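Local coordinates for putidaredoxin reductase (Pseudomonas putida, PDB 1Q1R), which probably uses its bound FAD to pass electrons from NADH to putidaredoxin, the iron-sulfur partner of the cytochrome P450cam monooxygenase, at residues A[46-51]-A[134-139]. Sequence-based numbering, arbitrary orientation.
With FAD (flavin-adenine dinucleotide), chain C.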
ATOM      1  N   PRO A  46      -4.899  -5.758  -3.296  1.00 17.25           N
ATOM      2  CA  PRO A  46      -3.837  -6.258  -4.182  1.00 16.88           C
ATOM      3  C   PRO A  46      -4.264  -6.875  -5.513  1.00 16.14           C
ATOM      4  O   PRO A  46      -3.628  -6.638  -6.535  1.00 15.93           O
ATOM      5  CB  PRO A  46      -3.081  -7.243  -3.293  1.00 17.92           C
ATOM      6  CG  PRO A  46      -3.185  -6.584  -1.943  1.00 18.51           C
ATOM      7  CD  PRO A  46      -4.643  -6.159  -1.899  1.00 16.87           C
ATOM      8  N   PRO A  47      -5.347  -7.670  -5.523  1.00 16.68           N
ATOM      9  CA  PRO A  47      -5.782  -8.282  -6.783  1.00 16.21           C
ATOM     10  C   PRO A  47      -6.218  -7.260  -7.835  1.00 16.93           C
ATOM     11  O   PRO A  47      -6.238  -7.569  -9.024  1.00 17.22           O
ATOM     12  CB  PRO A  47      -6.949  -9.175  -6.356  1.00 16.64           C
ATOM     13  CG  PRO A  47      -6.627  -9.525  -4.931  1.00 16.55           C
ATOM     14  CD  PRO A  47      -6.130  -8.197  -4.387  1.00 16.09           C
ATOM     15  N   LEU A  48      -6.557  -6.048  -7.395  1.00 16.66           N
ATOM     16  CA  LEU A  48      -7.028  -5.004  -8.304  1.00 17.63           C
ATOM     17  C   LEU A  48      -6.024  -4.485  -9.334  1.00 17.55           C
ATOM     18  O   LEU A  48      -6.409  -3.778 -10.267  1.00 18.28           O
ATOM     19  CB  LEU A  48      -7.617  -3.831  -7.509  1.00 17.90           C
ATOM     20  CG  LEU A  48      -8.744  -4.188  -6.533  1.00 20.60           C
ATOM     21  CD1 LEU A  48      -9.365  -2.915  -5.993  1.00 21.22           C
ATOM     22  CD2 LEU A  48      -9.798  -5.039  -7.219  1.00 21.48           C
ATOM     23  N   SER A  49      -4.742  -4.798  -9.161  1.00 17.24           N
ATOM     24  CA  SER A  49      -3.736  -4.404 -10.149  1.00 18.56           C
ATOM     25  C   SER A  49      -3.036  -5.686 -10.602  1.00 18.50           C
ATOM     26  O   SER A  49      -2.015  -5.646 -11.293  1.00 20.11           O
ATOM     27  CB  SER A  49      -2.716  -3.423  -9.560  1.00 17.86           C
ATOM     28  OG  SER A  49      -2.091  -3.949  -8.403  1.00 19.70           O
ATOM     29  N   LYS A  50      -3.615  -6.821 -10.217  1.00 17.04           N
ATOM     30  CA  LYS A  50      -3.068  -8.131 -10.545  1.00 17.58           C
ATOM     31  C   LYS A  50      -4.080  -9.068 -11.228  1.00 17.83           C
ATOM     32  O   LYS A  50      -4.594  -8.748 -12.301  1.00 18.07           O
ATOM     33  CB  LYS A  50      -2.495  -8.775  -9.272  1.00 17.06           C
ATOM     34  CG  LYS A  50      -1.452  -7.889  -8.574  1.00 17.77           C
ATOM     35  CD  LYS A  50      -0.981  -8.484  -7.249  1.00 18.78           C
ATOM     36  CE  LYS A  50      -0.011  -7.551  -6.540  1.00 18.72           C
ATOM     37  NZ  LYS A  50      -0.637  -6.244  -6.173  1.00 18.69           N
ATOM     38  N   ALA A  51      -4.372 -10.210 -10.607  1.00 17.25           N
ATOM     39  CA  ALA A  51      -5.284 -11.199 -11.189  1.00 17.84           C
ATOM     40  C   ALA A  51      -6.719 -10.728 -11.456  1.00 17.60           C
ATOM     41  O   ALA A  51      -7.338 -11.158 -12.436  1.00 17.82           O
ATOM     42  CB  ALA A  51      -5.306 -12.473 -10.318  1.00 16.13           C
ATOM     43  N   ARG A 134      -8.051   2.633  -7.048  1.00 21.21           N
ATOM     44  CA  ARG A 134      -8.089   2.420  -5.607  1.00 22.97           C
ATOM     45  C   ARG A 134      -9.333   1.623  -5.204  1.00 21.29           C
ATOM     46  O   ARG A 134      -9.268   0.779  -4.316  1.00 21.59           O
ATOM     47  CB  ARG A 134      -8.069   3.774  -4.878  1.00 25.04           C
ATOM     48  CG  ARG A 134      -7.187   3.840  -3.610  1.00 28.96           C
ATOM     49  CD  ARG A 134      -7.628   2.858  -2.551  1.00 31.36           C
ATOM     50  NE  ARG A 134      -7.132   3.165  -1.201  1.00 32.74           N
ATOM     51  CZ  ARG A 134      -5.867   3.056  -0.794  1.00 31.62           C
ATOM     52  NH1 ARG A 134      -4.913   2.657  -1.624  1.00 31.21           N
ATOM     53  NH2 ARG A 134      -5.566   3.301   0.474  1.00 31.99           N
ATOM     54  N   THR A 135     -10.460   1.873  -5.867  1.00 19.95           N
ATOM     55  CA  THR A 135     -11.701   1.180  -5.531  1.00 19.46           C
ATOM     56  C   THR A 135     -12.038   0.042  -6.485  1.00 18.74           C
ATOM     57  O   THR A 135     -11.481  -0.062  -7.576  1.00 19.18           O
ATOM     58  CB  THR A 135     -12.904   2.138  -5.536  1.00 20.45           C
ATOM     59  OG1 THR A 135     -13.181   2.538  -6.888  1.00 19.54           O
ATOM     60  CG2 THR A 135     -12.608   3.373  -4.689  1.00 20.14           C
ATOM     61  N   LEU A 136     -12.962  -0.815  -6.064  1.00 18.62           N
ATOM     62  CA  LEU A 136     -13.380  -1.930  -6.900  1.00 17.96           C
ATOM     63  C   LEU A 136     -13.992  -1.343  -8.172  1.00 18.51           C
ATOM     64  O   LEU A 136     -13.789  -1.866  -9.266  1.00 17.87           O
ATOM     65  CB  LEU A 136     -14.409  -2.790  -6.167  1.00 17.12           C
ATOM     66  CG  LEU A 136     -14.982  -3.984  -6.938  1.00 17.21           C
ATOM     67  CD1 LEU A 136     -13.852  -4.899  -7.394  1.00 17.94           C
ATOM     68  CD2 LEU A 136     -15.967  -4.741  -6.044  1.00 17.13           C
ATOM     69  N   GLU A 137     -14.727  -0.245  -8.017  1.00 18.37           N
ATOM     70  CA  GLU A 137     -15.354   0.413  -9.154  1.00 20.59           C
ATOM     71  C   GLU A 137     -14.268   0.849 -10.137  1.00 19.66           C
ATOM     72  O   GLU A 137     -14.401   0.631 -11.344  1.00 18.39           O
ATOM     73  CB  GLU A 137     -16.181   1.623  -8.695  1.00 23.48           C
ATOM     74  CG  GLU A 137     -16.841   2.375  -9.843  1.00 29.89           C
ATOM     75  CD  GLU A 137     -17.589   3.620  -9.387  1.00 34.57           C
ATOM     76  OE1 GLU A 137     -18.477   3.500  -8.517  1.00 37.93           O
ATOM     77  OE2 GLU A 137     -17.293   4.717  -9.904  1.00 37.81           O
ATOM     78  N   ASP A 138     -13.190   1.449  -9.623  1.00 18.39           N
ATOM     79  CA  ASP A 138     -12.077   1.878 -10.472  1.00 18.06           C
ATOM     80  C   ASP A 138     -11.530   0.691 -11.257  1.00 17.40           C
ATOM     81  O   ASP A 138     -11.331   0.769 -12.468  1.00 15.99           O
ATOM     82  CB  ASP A 138     -10.895   2.431  -9.655  1.00 18.30           C
ATOM     83  CG  ASP A 138     -11.188   3.757  -8.985  1.00 20.03           C
ATOM     84  OD1 ASP A 138     -11.989   4.556  -9.518  1.00 20.90           O
ATOM     85  OD2 ASP A 138     -10.582   4.007  -7.926  1.00 20.12           O
ATOM     86  N   ALA A 139     -11.253  -0.392 -10.541  1.00 16.11           N
ATOM     87  CA  ALA A 139     -10.683  -1.590 -11.143  1.00 17.17           C
ATOM     88  C   ALA A 139     -11.546  -2.183 -12.248  1.00 16.67           C
ATOM     89  O   ALA A 139     -11.039  -2.541 -13.303  1.00 14.71           O
ATOM     90  CB  ALA A 139     -10.406  -2.651 -10.060  1.00 16.92           C
TER
HETATM   91  PA  FAD C 749      -8.237   1.725   2.771  1.00 22.85           P
HETATM   92  O1A FAD C 749      -8.163   3.001   2.018  1.00 21.51           O
HETATM   93  O2A FAD C 749      -8.170   0.453   2.015  1.00 23.56           O
HETATM   94  O5B FAD C 749      -9.574   1.705   3.653  1.00 22.88           O
HETATM   95  C5B FAD C 749     -10.076   2.883   4.294  1.00 24.60           C
HETATM   96  C4B FAD C 749     -11.599   2.950   4.087  1.00 25.32           C
HETATM   97  O4B FAD C 749     -12.191   3.906   5.037  1.00 24.74           O
HETATM   98  C3B FAD C 749     -11.941   3.482   2.687  1.00 25.39           C
HETATM   99  O3B FAD C 749     -13.100   2.796   2.193  1.00 25.67           O
HETATM  100  C2B FAD C 749     -12.288   4.927   2.945  1.00 25.76           C
HETATM  101  O2B FAD C 749     -13.190   5.409   1.945  1.00 26.90           O
HETATM  102  C1B FAD C 749     -13.002   4.830   4.277  1.00 25.83           C
HETATM  103  N9A FAD C 749     -13.184   6.135   4.969  1.00 27.11           N
HETATM  104  C8A FAD C 749     -12.279   7.124   5.082  1.00 27.77           C
HETATM  105  N7A FAD C 749     -12.829   8.143   5.755  1.00 28.81           N
HETATM  106  C5A FAD C 749     -14.075   7.799   6.069  1.00 28.55           C
HETATM  107  C6A FAD C 749     -15.112   8.441   6.749  1.00 29.91           C
HETATM  108  N6A FAD C 749     -14.943   9.673   7.226  1.00 29.37           N
HETATM  109  N1A FAD C 749     -16.298   7.801   6.909  1.00 29.68           N
HETATM  110  C2A FAD C 749     -16.486   6.566   6.424  1.00 29.78           C
HETATM  111  N3A FAD C 749     -15.503   5.935   5.766  1.00 27.80           N
HETATM  112  C4A FAD C 749     -14.298   6.528   5.578  1.00 27.75           C
HETATM  113  N1  FAD C 749      -0.112  -3.724  -0.402  1.00 21.11           N
HETATM  114  C2  FAD C 749       0.784  -4.797  -0.330  1.00 21.86           C
HETATM  115  O2  FAD C 749       1.343  -5.061   0.733  1.00 25.16           O
HETATM  116  N3  FAD C 749       1.025  -5.575  -1.477  1.00 19.74           N
HETATM  117  C4  FAD C 749       0.362  -5.275  -2.690  1.00 20.01           C
HETATM  118  O4  FAD C 749       0.549  -5.991  -3.672  1.00 19.62           O
HETATM  119  C4X FAD C 749      -0.534  -4.196  -2.760  1.00 19.58           C
HETATM  120  N5  FAD C 749      -1.219  -3.930  -3.910  1.00 18.41           N
HETATM  121  C5X FAD C 749      -2.150  -2.935  -3.991  1.00 18.89           C
HETATM  122  C6  FAD C 749      -2.855  -2.714  -5.192  1.00 17.76           C
HETATM  123  C7  FAD C 749      -3.837  -1.700  -5.268  1.00 17.37           C
HETATM  124  C7M FAD C 749      -4.568  -1.457  -6.602  1.00 17.13           C
HETATM  125  C8  FAD C 749      -4.120  -0.906  -4.128  1.00 16.67           C
HETATM  126  C8M FAD C 749      -5.199   0.188  -4.164  1.00 16.73           C
HETATM  127  C9  FAD C 749      -3.416  -1.126  -2.932  1.00 17.47           C
HETATM  128  C9A FAD C 749      -2.431  -2.136  -2.858  1.00 17.80           C
HETATM  129  N10 FAD C 749      -1.720  -2.384  -1.652  1.00 20.28           N
HETATM  130  C10 FAD C 749      -0.770  -3.426  -1.608  1.00 19.12           C
HETATM  131  C1' FAD C 749      -1.962  -1.542  -0.441  1.00 20.18           C
HETATM  132  C2' FAD C 749      -2.851  -2.281   0.562  1.00 20.72           C
HETATM  133  O2' FAD C 749      -3.991  -2.810  -0.123  1.00 21.17           O
HETATM  134  C3' FAD C 749      -3.305  -1.342   1.695  1.00 20.70           C
HETATM  135  O3' FAD C 749      -2.150  -0.745   2.298  1.00 21.65           O
HETATM  136  C4' FAD C 749      -4.100  -2.115   2.755  1.00 21.09           C
HETATM  137  O4' FAD C 749      -5.246  -2.716   2.149  1.00 21.15           O
HETATM  138  C5' FAD C 749      -4.569  -1.209   3.907  1.00 21.79           C
HETATM  139  O5' FAD C 749      -5.607  -0.302   3.501  1.00 20.68           O
HETATM  140  P   FAD C 749      -6.424   0.502   4.641  1.00 20.36           P
HETATM  141  O1P FAD C 749      -7.511  -0.370   5.131  1.00 18.93           O
HETATM  142  O2P FAD C 749      -5.442   1.009   5.626  1.00 20.08           O
HETATM  143  O3P FAD C 749      -7.032   1.786   3.856  1.00 22.24           O
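At the FAD pocket of this glutathione reductase fold, Leu48 of the short 3-10 turn 46-48 packs against the first turn of helix 136-144, beside the dimethylbenzene end of the flavin. Its CD2 branch lies 3.8 Å from Ala139 CB and meets CD1 of Leu136, whose side chain crosses it at about a right angle, while Leu48 CD1 lies against the carbonyl oxygen of Thr135. With CG anti to the carbonyl carbon (chi1 -56°), the leucine carries its branches to the start of the helix, and its CB stays 4.0 Å from the flavin methyl C7M. Thr135, the N-cap, forms a capping box with Asp138: Asp138 N donates to Thr135 OG1 (2.9 Å), and Asp138 OD2 takes Thr135 N from above the carboxylate plane. The same OD2 also accepts from Arg134 N, on its anti side. From just before the N-cap, the Arg134 side chain, bent at chi2, reaches the cofactor's pyrophosphate, where NH2 donates to FAD O1A at 3.0 Å and NE adds a weak bond; Asp284 forms a salt bridge with the same guanidinium. A leucine in its place would probably leave that phosphate oxygen and Asp284 without this cationic partner. At the flavin's pyrimidine end, Lys50 NZ donates hydrogen bonds to FAD O4 (2.8 Å) and Pro46 O, with a salt bridge to Glu163.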